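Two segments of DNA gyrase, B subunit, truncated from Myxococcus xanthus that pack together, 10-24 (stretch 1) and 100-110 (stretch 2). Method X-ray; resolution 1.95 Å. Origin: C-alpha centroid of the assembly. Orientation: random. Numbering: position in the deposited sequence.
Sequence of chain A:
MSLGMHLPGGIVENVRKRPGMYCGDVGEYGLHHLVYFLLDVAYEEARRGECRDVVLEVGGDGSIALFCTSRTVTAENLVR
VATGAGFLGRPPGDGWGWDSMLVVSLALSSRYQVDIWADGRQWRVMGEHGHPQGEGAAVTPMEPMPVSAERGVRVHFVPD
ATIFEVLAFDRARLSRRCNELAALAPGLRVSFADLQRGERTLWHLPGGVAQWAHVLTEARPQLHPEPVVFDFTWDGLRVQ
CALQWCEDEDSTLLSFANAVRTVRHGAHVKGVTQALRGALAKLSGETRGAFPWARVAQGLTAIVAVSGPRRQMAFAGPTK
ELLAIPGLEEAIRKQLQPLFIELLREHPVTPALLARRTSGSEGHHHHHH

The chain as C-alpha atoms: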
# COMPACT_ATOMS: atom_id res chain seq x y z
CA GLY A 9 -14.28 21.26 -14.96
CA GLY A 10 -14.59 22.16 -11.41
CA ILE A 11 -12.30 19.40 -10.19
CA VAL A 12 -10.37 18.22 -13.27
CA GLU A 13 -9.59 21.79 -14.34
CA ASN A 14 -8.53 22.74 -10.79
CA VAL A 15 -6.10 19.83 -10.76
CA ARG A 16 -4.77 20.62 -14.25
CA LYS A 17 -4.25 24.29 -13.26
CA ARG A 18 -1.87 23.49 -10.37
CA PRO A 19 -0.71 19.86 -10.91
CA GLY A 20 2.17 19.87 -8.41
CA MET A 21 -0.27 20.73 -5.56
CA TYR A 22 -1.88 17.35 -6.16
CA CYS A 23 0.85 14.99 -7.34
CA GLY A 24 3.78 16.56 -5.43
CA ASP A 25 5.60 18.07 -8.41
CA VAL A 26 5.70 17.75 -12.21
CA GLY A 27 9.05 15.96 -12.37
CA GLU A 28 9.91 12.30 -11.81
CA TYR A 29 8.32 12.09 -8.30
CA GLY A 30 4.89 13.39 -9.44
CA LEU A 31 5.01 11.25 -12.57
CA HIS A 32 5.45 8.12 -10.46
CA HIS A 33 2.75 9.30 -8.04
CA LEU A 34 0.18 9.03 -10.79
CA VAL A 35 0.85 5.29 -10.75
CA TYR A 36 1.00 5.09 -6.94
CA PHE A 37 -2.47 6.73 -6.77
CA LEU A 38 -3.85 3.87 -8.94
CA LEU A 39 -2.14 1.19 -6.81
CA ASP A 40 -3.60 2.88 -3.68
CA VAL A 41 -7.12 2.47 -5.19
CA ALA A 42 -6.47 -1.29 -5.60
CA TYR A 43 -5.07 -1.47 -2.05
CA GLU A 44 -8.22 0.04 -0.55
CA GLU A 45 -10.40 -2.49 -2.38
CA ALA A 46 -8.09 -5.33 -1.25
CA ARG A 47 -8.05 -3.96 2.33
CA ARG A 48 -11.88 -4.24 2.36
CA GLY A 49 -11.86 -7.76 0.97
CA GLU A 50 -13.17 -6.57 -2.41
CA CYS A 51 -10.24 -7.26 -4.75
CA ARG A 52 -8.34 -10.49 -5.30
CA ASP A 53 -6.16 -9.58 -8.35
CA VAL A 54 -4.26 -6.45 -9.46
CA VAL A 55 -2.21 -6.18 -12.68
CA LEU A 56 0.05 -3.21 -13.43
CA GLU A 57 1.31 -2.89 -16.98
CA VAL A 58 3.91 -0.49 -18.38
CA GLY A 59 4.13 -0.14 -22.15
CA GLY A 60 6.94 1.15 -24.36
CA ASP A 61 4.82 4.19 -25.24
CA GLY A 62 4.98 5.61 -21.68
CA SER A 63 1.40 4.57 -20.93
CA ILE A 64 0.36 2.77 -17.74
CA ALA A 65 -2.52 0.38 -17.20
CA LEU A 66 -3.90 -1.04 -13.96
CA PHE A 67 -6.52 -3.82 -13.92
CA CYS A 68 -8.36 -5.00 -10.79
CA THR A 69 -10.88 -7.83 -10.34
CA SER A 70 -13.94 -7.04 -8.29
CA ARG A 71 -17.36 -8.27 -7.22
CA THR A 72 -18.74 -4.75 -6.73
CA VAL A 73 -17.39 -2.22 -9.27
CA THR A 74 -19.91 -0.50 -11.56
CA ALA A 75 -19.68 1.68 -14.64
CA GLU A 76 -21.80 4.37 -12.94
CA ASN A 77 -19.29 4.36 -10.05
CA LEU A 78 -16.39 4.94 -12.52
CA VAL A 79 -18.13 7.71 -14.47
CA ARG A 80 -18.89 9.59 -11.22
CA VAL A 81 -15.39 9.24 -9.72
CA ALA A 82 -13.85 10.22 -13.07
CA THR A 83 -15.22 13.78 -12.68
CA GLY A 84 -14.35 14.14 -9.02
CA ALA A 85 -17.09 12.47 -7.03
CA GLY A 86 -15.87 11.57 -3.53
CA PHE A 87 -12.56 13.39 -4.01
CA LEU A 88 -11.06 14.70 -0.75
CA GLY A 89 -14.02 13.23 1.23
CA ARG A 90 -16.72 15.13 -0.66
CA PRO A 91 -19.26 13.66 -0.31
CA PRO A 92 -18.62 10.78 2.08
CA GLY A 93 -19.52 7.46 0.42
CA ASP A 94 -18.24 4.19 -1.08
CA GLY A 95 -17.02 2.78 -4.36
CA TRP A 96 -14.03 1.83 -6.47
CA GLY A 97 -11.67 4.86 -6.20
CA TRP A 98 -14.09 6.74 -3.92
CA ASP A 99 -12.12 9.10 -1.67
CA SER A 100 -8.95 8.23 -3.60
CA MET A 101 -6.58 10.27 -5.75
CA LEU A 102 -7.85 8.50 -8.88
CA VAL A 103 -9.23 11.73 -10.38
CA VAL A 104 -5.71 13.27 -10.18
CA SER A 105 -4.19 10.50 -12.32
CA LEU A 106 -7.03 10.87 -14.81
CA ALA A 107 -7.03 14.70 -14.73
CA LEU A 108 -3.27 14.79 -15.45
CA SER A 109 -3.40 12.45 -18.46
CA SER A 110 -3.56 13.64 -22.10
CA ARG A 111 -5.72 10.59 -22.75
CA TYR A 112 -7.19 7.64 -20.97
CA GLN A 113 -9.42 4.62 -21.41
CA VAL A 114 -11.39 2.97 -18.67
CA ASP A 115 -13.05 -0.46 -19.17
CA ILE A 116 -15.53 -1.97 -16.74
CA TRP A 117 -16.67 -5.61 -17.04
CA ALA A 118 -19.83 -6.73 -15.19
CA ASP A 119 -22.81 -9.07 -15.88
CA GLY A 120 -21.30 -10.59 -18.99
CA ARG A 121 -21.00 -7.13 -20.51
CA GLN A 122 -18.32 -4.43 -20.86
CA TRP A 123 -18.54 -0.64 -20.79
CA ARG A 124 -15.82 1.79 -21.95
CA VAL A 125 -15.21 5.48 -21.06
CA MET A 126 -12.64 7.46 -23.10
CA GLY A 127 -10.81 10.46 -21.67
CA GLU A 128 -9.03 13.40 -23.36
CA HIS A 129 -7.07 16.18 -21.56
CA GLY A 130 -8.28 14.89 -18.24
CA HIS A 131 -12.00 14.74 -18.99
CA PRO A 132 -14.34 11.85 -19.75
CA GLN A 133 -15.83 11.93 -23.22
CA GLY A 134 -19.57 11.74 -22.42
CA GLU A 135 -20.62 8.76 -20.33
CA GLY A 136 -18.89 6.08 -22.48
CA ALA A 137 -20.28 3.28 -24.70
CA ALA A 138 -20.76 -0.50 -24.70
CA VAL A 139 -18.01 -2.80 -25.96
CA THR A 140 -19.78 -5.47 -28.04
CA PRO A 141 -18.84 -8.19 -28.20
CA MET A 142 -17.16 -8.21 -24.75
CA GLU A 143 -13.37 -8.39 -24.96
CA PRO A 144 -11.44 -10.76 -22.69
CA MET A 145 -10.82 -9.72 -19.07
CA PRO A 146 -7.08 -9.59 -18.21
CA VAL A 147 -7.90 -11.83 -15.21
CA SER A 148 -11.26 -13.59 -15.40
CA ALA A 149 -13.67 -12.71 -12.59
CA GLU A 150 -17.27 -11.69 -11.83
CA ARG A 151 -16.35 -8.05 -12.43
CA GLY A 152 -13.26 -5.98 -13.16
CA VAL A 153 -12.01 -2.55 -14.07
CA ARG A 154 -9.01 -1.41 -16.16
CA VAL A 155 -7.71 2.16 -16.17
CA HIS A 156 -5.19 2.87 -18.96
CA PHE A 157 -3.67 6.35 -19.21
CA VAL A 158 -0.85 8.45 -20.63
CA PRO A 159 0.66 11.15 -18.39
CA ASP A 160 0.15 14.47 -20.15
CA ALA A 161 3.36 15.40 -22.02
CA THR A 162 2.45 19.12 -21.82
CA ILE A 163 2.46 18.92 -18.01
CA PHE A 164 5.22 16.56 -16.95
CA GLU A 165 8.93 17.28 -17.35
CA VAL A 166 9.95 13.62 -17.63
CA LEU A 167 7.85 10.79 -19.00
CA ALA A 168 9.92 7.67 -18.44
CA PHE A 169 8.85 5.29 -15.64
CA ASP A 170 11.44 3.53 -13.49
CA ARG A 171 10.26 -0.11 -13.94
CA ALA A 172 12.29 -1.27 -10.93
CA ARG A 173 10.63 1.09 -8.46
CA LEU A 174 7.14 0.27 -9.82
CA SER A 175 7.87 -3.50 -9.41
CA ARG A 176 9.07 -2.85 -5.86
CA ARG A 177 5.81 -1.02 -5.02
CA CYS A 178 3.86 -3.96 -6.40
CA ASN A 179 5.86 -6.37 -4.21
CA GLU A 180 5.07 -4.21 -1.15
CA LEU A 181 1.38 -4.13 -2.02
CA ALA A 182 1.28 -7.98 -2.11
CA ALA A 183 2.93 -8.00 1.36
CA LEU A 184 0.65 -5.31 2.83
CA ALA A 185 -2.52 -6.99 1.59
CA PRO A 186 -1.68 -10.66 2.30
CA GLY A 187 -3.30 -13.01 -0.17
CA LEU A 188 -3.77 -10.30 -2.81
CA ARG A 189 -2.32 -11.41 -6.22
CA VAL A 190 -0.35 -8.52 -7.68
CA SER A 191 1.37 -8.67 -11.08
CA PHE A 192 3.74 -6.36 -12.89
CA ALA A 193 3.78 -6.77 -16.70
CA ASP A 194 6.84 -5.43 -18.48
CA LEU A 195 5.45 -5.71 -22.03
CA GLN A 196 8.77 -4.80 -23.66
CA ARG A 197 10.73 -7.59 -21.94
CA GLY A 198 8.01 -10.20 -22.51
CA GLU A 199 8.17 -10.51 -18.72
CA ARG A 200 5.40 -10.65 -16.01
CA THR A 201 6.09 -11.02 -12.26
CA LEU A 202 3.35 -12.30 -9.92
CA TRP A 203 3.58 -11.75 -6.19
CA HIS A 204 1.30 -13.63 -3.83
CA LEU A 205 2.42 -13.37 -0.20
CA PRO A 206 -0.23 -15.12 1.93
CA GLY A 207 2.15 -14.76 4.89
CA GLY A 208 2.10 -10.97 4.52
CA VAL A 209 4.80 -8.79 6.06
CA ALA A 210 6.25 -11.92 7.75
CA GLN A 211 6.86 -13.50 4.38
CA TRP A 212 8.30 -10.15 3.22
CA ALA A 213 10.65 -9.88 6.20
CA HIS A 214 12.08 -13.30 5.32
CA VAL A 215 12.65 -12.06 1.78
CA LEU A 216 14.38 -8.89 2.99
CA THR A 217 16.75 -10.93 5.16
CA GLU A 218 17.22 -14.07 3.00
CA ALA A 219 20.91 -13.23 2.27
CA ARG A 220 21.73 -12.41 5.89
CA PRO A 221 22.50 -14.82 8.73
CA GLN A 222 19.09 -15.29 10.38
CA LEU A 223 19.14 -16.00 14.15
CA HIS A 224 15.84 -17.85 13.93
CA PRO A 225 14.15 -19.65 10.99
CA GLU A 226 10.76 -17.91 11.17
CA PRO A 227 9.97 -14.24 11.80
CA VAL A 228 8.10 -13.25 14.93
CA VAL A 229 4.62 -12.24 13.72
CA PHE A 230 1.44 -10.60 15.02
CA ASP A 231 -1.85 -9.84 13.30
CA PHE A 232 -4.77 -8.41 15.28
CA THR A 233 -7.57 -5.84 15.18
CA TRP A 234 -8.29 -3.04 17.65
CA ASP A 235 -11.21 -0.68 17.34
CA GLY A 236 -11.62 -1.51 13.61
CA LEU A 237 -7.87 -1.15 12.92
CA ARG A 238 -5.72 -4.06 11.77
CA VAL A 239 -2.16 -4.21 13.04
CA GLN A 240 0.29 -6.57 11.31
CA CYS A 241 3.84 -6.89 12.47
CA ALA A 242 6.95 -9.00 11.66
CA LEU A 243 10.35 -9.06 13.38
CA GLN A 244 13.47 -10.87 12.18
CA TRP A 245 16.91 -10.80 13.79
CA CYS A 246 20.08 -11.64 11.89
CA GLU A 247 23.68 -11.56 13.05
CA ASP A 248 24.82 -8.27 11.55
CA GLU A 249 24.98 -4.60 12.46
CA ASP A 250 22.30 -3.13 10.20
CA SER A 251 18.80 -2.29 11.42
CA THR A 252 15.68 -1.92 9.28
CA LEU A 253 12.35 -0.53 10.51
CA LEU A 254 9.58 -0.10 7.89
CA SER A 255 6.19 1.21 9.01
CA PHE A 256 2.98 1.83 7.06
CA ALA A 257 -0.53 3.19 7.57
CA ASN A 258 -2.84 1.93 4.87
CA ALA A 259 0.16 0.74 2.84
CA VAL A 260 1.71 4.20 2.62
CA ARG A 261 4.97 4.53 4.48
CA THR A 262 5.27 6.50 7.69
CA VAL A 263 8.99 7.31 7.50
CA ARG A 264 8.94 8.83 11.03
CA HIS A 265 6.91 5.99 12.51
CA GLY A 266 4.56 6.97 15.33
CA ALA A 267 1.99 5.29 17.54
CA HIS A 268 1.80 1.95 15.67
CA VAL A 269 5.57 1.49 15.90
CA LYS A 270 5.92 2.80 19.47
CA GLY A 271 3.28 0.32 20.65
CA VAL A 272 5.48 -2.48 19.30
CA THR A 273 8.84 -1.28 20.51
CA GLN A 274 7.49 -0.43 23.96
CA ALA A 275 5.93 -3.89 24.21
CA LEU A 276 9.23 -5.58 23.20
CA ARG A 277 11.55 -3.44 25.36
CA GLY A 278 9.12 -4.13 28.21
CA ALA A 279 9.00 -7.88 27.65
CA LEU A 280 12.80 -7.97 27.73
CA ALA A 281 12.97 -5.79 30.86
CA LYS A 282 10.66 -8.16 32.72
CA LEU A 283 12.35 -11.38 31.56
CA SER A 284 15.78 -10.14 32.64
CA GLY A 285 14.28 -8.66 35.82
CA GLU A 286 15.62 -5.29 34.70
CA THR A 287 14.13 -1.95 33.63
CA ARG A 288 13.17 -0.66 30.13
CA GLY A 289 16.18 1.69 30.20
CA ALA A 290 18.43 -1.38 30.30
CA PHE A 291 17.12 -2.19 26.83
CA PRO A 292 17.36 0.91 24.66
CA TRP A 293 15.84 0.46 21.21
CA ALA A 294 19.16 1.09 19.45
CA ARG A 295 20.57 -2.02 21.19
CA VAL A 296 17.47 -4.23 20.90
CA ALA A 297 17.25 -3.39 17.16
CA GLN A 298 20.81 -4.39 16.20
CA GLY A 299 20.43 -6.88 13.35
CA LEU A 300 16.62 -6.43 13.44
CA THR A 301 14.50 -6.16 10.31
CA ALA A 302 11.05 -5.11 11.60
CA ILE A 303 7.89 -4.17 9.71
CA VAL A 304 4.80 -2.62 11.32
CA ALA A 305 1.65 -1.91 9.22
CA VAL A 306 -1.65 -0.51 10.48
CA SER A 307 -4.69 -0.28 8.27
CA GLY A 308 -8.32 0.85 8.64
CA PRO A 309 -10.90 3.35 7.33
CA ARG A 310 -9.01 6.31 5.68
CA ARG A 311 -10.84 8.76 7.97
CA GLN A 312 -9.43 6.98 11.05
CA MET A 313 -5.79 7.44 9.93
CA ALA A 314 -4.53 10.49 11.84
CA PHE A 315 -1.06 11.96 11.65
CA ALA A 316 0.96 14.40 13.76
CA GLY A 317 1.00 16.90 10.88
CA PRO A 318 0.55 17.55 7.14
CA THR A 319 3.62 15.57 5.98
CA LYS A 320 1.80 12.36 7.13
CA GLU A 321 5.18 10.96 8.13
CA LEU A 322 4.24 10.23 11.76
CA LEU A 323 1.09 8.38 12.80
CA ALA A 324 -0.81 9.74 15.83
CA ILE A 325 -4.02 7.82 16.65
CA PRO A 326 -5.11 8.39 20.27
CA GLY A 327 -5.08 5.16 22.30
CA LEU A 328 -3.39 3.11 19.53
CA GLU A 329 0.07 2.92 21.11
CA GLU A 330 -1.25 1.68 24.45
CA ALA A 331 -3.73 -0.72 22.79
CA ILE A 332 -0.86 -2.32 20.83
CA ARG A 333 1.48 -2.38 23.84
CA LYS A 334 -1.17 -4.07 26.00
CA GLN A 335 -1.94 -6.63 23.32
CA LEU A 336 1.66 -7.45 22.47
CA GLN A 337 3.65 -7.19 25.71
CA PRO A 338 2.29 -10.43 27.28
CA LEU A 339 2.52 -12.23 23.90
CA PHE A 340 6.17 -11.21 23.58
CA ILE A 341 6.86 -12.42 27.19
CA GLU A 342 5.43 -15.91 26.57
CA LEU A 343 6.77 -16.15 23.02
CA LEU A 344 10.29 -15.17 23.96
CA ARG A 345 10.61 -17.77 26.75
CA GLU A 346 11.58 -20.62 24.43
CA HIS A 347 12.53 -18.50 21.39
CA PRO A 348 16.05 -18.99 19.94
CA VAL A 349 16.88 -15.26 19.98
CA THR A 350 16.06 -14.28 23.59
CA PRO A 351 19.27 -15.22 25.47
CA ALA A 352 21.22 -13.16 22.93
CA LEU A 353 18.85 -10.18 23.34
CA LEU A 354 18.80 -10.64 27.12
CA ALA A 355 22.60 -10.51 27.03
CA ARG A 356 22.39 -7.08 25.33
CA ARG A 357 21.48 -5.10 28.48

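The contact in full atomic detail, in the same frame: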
# COMPACT_ATOMS: atom_id res chain seq x y z
N GLY A 10 -14.66 22.31 -12.83
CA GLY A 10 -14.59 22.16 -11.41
C GLY A 10 -13.29 21.39 -11.22
O GLY A 10 -12.21 21.92 -11.49
N ILE A 11 -13.40 20.13 -10.83
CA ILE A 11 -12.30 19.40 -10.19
C ILE A 11 -11.15 19.09 -11.14
O ILE A 11 -10.00 19.39 -10.81
CB ILE A 11 -12.81 18.14 -9.44
CG1 ILE A 11 -13.63 18.57 -8.22
CG2 ILE A 11 -11.65 17.28 -8.95
CD1 ILE A 11 -14.07 17.42 -7.37
N VAL A 12 -11.44 18.57 -12.33
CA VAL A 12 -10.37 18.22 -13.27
C VAL A 12 -9.55 19.46 -13.65
O VAL A 12 -8.33 19.41 -13.73
CB VAL A 12 -10.93 17.58 -14.54
CG1 VAL A 12 -9.87 17.49 -15.64
CG2 VAL A 12 -11.54 16.19 -14.20
N GLU A 13 -10.26 20.57 -13.90
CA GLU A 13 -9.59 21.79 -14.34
C GLU A 13 -8.79 22.44 -13.22
O GLU A 13 -7.71 22.98 -13.47
CB GLU A 13 -10.58 22.77 -15.00
CG GLU A 13 -10.93 22.38 -16.43
CD GLU A 13 -9.70 22.19 -17.33
OE1 GLU A 13 -8.75 23.00 -17.25
OE2 GLU A 13 -9.68 21.24 -18.14
N ASN A 14 -9.27 22.34 -11.98
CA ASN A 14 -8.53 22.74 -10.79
C ASN A 14 -7.24 21.97 -10.62
O ASN A 14 -6.20 22.54 -10.30
CB ASN A 14 -9.35 22.53 -9.52
CG ASN A 14 -10.44 23.58 -9.35
OD1 ASN A 14 -10.60 24.48 -10.18
ND2 ASN A 14 -11.21 23.46 -8.27
N VAL A 15 -7.31 20.66 -10.83
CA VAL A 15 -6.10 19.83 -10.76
C VAL A 15 -5.12 20.18 -11.88
O VAL A 15 -3.91 20.29 -11.64
CB VAL A 15 -6.45 18.31 -10.80
CG1 VAL A 15 -5.18 17.47 -10.85
CG2 VAL A 15 -7.27 17.93 -9.56
N ARG A 16 -5.64 20.32 -13.10
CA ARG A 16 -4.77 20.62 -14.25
C ARG A 16 -4.12 22.01 -14.13
O ARG A 16 -3.07 22.25 -14.73
CB ARG A 16 -5.53 20.55 -15.57
CG ARG A 16 -5.96 19.10 -15.92
CD ARG A 16 -6.56 19.02 -17.33
NE ARG A 16 -5.63 19.38 -18.41
CZ ARG A 16 -4.82 18.57 -19.07
NH1 ARG A 16 -4.69 17.27 -18.76
NH2 ARG A 16 -4.06 19.09 -20.04
N LYS A 17 -4.77 22.91 -13.41
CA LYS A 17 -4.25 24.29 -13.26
C LYS A 17 -3.04 24.36 -12.34
O LYS A 17 -2.11 25.13 -12.59
CB LYS A 17 -5.34 25.22 -12.76
CG LYS A 17 -5.01 26.72 -13.08
CD LYS A 17 -5.70 27.64 -12.13
CE LYS A 17 -5.25 29.12 -12.39
NZ LYS A 17 -6.23 29.97 -11.66
N ARG A 18 -3.02 23.54 -11.29
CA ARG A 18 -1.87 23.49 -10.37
C ARG A 18 -1.49 22.03 -10.04
O ARG A 18 -1.66 21.60 -8.91
CB ARG A 18 -2.19 24.28 -9.08
CG ARG A 18 -2.79 25.65 -9.36
CD ARG A 18 -2.70 26.57 -8.15
NE ARG A 18 -1.38 27.20 -8.08
CZ ARG A 18 -1.04 28.11 -7.18
NH1 ARG A 18 -1.93 28.52 -6.28
NH2 ARG A 18 0.18 28.62 -7.20
N PRO A 19 -0.96 21.29 -11.04
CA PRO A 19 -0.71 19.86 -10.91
C PRO A 19 0.17 19.48 -9.74
O PRO A 19 -0.15 18.53 -9.06
CB PRO A 19 0.00 19.49 -12.22
CG PRO A 19 -0.25 20.59 -13.16
CD PRO A 19 -0.56 21.82 -12.35
N GLY A 20 1.25 20.24 -9.48
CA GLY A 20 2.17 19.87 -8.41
C GLY A 20 1.53 19.94 -7.03
O GLY A 20 2.05 19.34 -6.10
N MET A 21 0.42 20.67 -6.87
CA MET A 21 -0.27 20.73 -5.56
C MET A 21 -0.97 19.40 -5.24
O MET A 21 -1.31 19.09 -4.07
CB MET A 21 -1.30 21.85 -5.50
CG MET A 21 -0.74 23.26 -5.73
SD MET A 21 -1.74 24.59 -5.01
CE MET A 21 -1.19 24.20 -3.38
N TYR A 22 -1.15 18.61 -6.28
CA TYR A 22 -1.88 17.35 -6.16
C TYR A 22 -1.01 16.12 -6.31
O TYR A 22 -1.29 15.11 -5.67
CB TYR A 22 -3.02 17.33 -7.19
CG TYR A 22 -4.12 18.30 -6.83
CD1 TYR A 22 -4.24 19.52 -7.46
CD2 TYR A 22 -5.03 17.98 -5.82
CE1 TYR A 22 -5.26 20.41 -7.10
CE2 TYR A 22 -6.04 18.84 -5.48
CZ TYR A 22 -6.16 20.04 -6.11
OH TYR A 22 -7.19 20.86 -5.75
N CYS A 23 0.01 16.16 -7.17
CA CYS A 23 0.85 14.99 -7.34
C CYS A 23 2.28 15.22 -6.82
O CYS A 23 3.15 14.38 -7.01
CB CYS A 23 0.82 14.48 -8.80
SG CYS A 23 1.39 15.66 -10.02
N GLY A 24 2.50 16.33 -6.12
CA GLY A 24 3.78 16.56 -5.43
C GLY A 24 4.70 17.51 -6.21
O GLY A 24 5.24 18.48 -5.66
N SER A 100 -10.29 8.62 -3.22
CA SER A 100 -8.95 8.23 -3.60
C SER A 100 -8.40 9.41 -4.39
O SER A 100 -9.09 10.38 -4.56
CB SER A 100 -8.96 6.98 -4.48
OG SER A 100 -9.42 7.28 -5.80
N MET A 101 -7.17 9.28 -4.87
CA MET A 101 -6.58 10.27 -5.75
C MET A 101 -6.71 9.81 -7.21
O MET A 101 -6.01 10.31 -8.09
CB MET A 101 -5.09 10.48 -5.39
CG MET A 101 -4.84 10.93 -3.92
SD MET A 101 -5.42 12.61 -3.70
CE MET A 101 -4.09 13.54 -4.47
N LEU A 102 -7.59 8.85 -7.48
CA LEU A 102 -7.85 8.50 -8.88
C LEU A 102 -8.07 9.67 -9.85
O LEU A 102 -7.54 9.66 -10.98
CB LEU A 102 -9.03 7.49 -9.00
CG LEU A 102 -9.52 7.11 -10.40
CD1 LEU A 102 -8.41 6.41 -11.21
CD2 LEU A 102 -10.83 6.24 -10.29
N VAL A 103 -8.90 10.65 -9.47
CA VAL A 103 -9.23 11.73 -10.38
C VAL A 103 -7.97 12.55 -10.73
O VAL A 103 -7.92 13.15 -11.78
CB VAL A 103 -10.31 12.67 -9.83
CG1 VAL A 103 -9.82 13.52 -8.64
CG2 VAL A 103 -10.82 13.64 -10.97
N VAL A 104 -6.98 12.55 -9.85
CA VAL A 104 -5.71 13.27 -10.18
C VAL A 104 -4.98 12.57 -11.32
O VAL A 104 -4.52 13.22 -12.24
CB VAL A 104 -4.83 13.40 -8.95
CG1 VAL A 104 -3.49 14.17 -9.29
CG2 VAL A 104 -5.58 14.15 -7.88
N SER A 105 -4.86 11.25 -11.25
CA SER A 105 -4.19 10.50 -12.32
C SER A 105 -4.91 10.71 -13.63
O SER A 105 -4.28 10.90 -14.67
CB SER A 105 -4.08 9.02 -11.98
OG SER A 105 -3.33 8.86 -10.80
N LEU A 106 -6.23 10.65 -13.60
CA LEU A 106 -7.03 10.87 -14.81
C LEU A 106 -6.94 12.32 -15.28
O LEU A 106 -6.71 12.57 -16.47
CB LEU A 106 -8.51 10.55 -14.55
CG LEU A 106 -8.83 9.10 -14.15
CD1 LEU A 106 -10.35 8.95 -13.87
CD2 LEU A 106 -8.36 8.14 -15.20
N ALA A 107 -7.10 13.28 -14.35
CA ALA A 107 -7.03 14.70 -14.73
C ALA A 107 -5.71 15.05 -15.43
O ALA A 107 -5.68 15.87 -16.35
CB ALA A 107 -7.18 15.65 -13.47
N LEU A 108 -4.62 14.45 -14.96
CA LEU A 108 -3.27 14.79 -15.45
C LEU A 108 -2.77 13.88 -16.58
O LEU A 108 -1.55 13.75 -16.78
CB LEU A 108 -2.26 14.82 -14.29
CG LEU A 108 -2.63 15.85 -13.20
CD1 LEU A 108 -1.62 15.85 -12.06
CD2 LEU A 108 -2.86 17.28 -13.76
N SER A 109 -3.71 13.22 -17.26
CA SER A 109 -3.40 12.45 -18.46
C SER A 109 -3.78 13.27 -19.70
O SER A 109 -4.64 14.13 -19.62
CB SER A 109 -4.15 11.09 -18.43
OG SER A 109 -5.57 11.31 -18.46
N SER A 110 -3.10 13.04 -20.84
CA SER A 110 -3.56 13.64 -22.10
C SER A 110 -4.68 12.77 -22.67
O SER A 110 -5.53 13.25 -23.39
CB SER A 110 -2.43 13.73 -23.13
OG SER A 110 -1.81 12.49 -23.33

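The centre of this contact is apolar and is built around Val-15, Ala-107 and Leu-108. Val-15 lies on helix 11-17 and its CA-to-CB bond points toward the other stretch. Its CG1 touches three residues. Val-15 CG1 lies 3.7 Å from Leu-108 CD2, 3.8 Å from Ala-107 CB and 4.0 Å from Val-104 CG1. One methyl group thus fills the space between three side chains of stretch 2.

The backbones come close here, at the small side chain of Ala-107. Val-12 CA and Ala-107 CA are 5.1 Å apart. The axes of helices 11-17 and 102-107 cross at -69°, with a closest approach of 9.2 Å. Val-12 packs beside Val-15, with Val-12 CG1 3.9 Å from Ala-107 CB. Its other methyl, Val-12 CG2, lies 4.2 Å from Val-103 CG2. Val-103 also meets Ile-11, where Ile-11 CG2 and Val-103 CG1 are 4.2 Å apart. These valine and isoleucine contacts extend the apolar packing toward the start of helix 11-17.

Leu-108 follows helix 102-107 and has the largest area covered by the other stretch. Its CB points sideways, but the end of the side chain comes nearer. Leu-108 CD2 reaches Val-15 and also packs 3.9 Å from Pro-19 CB and 3.9 Å from Arg-16 CA. Leu-108 CD1 lies 3.6 Å from Cys-23 SG. The side chain therefore lies between helix 11-17 and the segment from Pro-19 to Cys-23.

Val-104 packs against helix 20-23. Val-104 CG1 is 3.8 Å from Tyr-22 CB and 4.3 Å from Cys-23 CB. The Tyr-22 CB points toward stretch 2, but the end of the side chain leads away. Met-101 sits at the N-cap position of helix 102-107. Met-101 CE approaches the backbone of stretch 1, 3.4 Å from Tyr-22 O.

The polar edge is formed by Arg-16. Its CB points sideways, yet the end of the side chain comes nearer to stretch 2. Chi3 is p, at 63°, and bends the chain. Arg-16 NH1 donates a hydrogen bond to Ala-107 O at 3.0 Å, with an N-H...O angle of 161°. This carbonyl is near the end of its helix, and Ala-107 O accepts no backbone hydrogen bond within the stretch. Ser-109 O is also close, 3.3 Å from Arg-16 NH1. Both carbonyl oxygens lie at the edge of the guanidinium, near its plane. The aliphatic part of Arg-16 still contributes to the packing, with Arg-16 CG 4.2 Å from Leu-108 CD2.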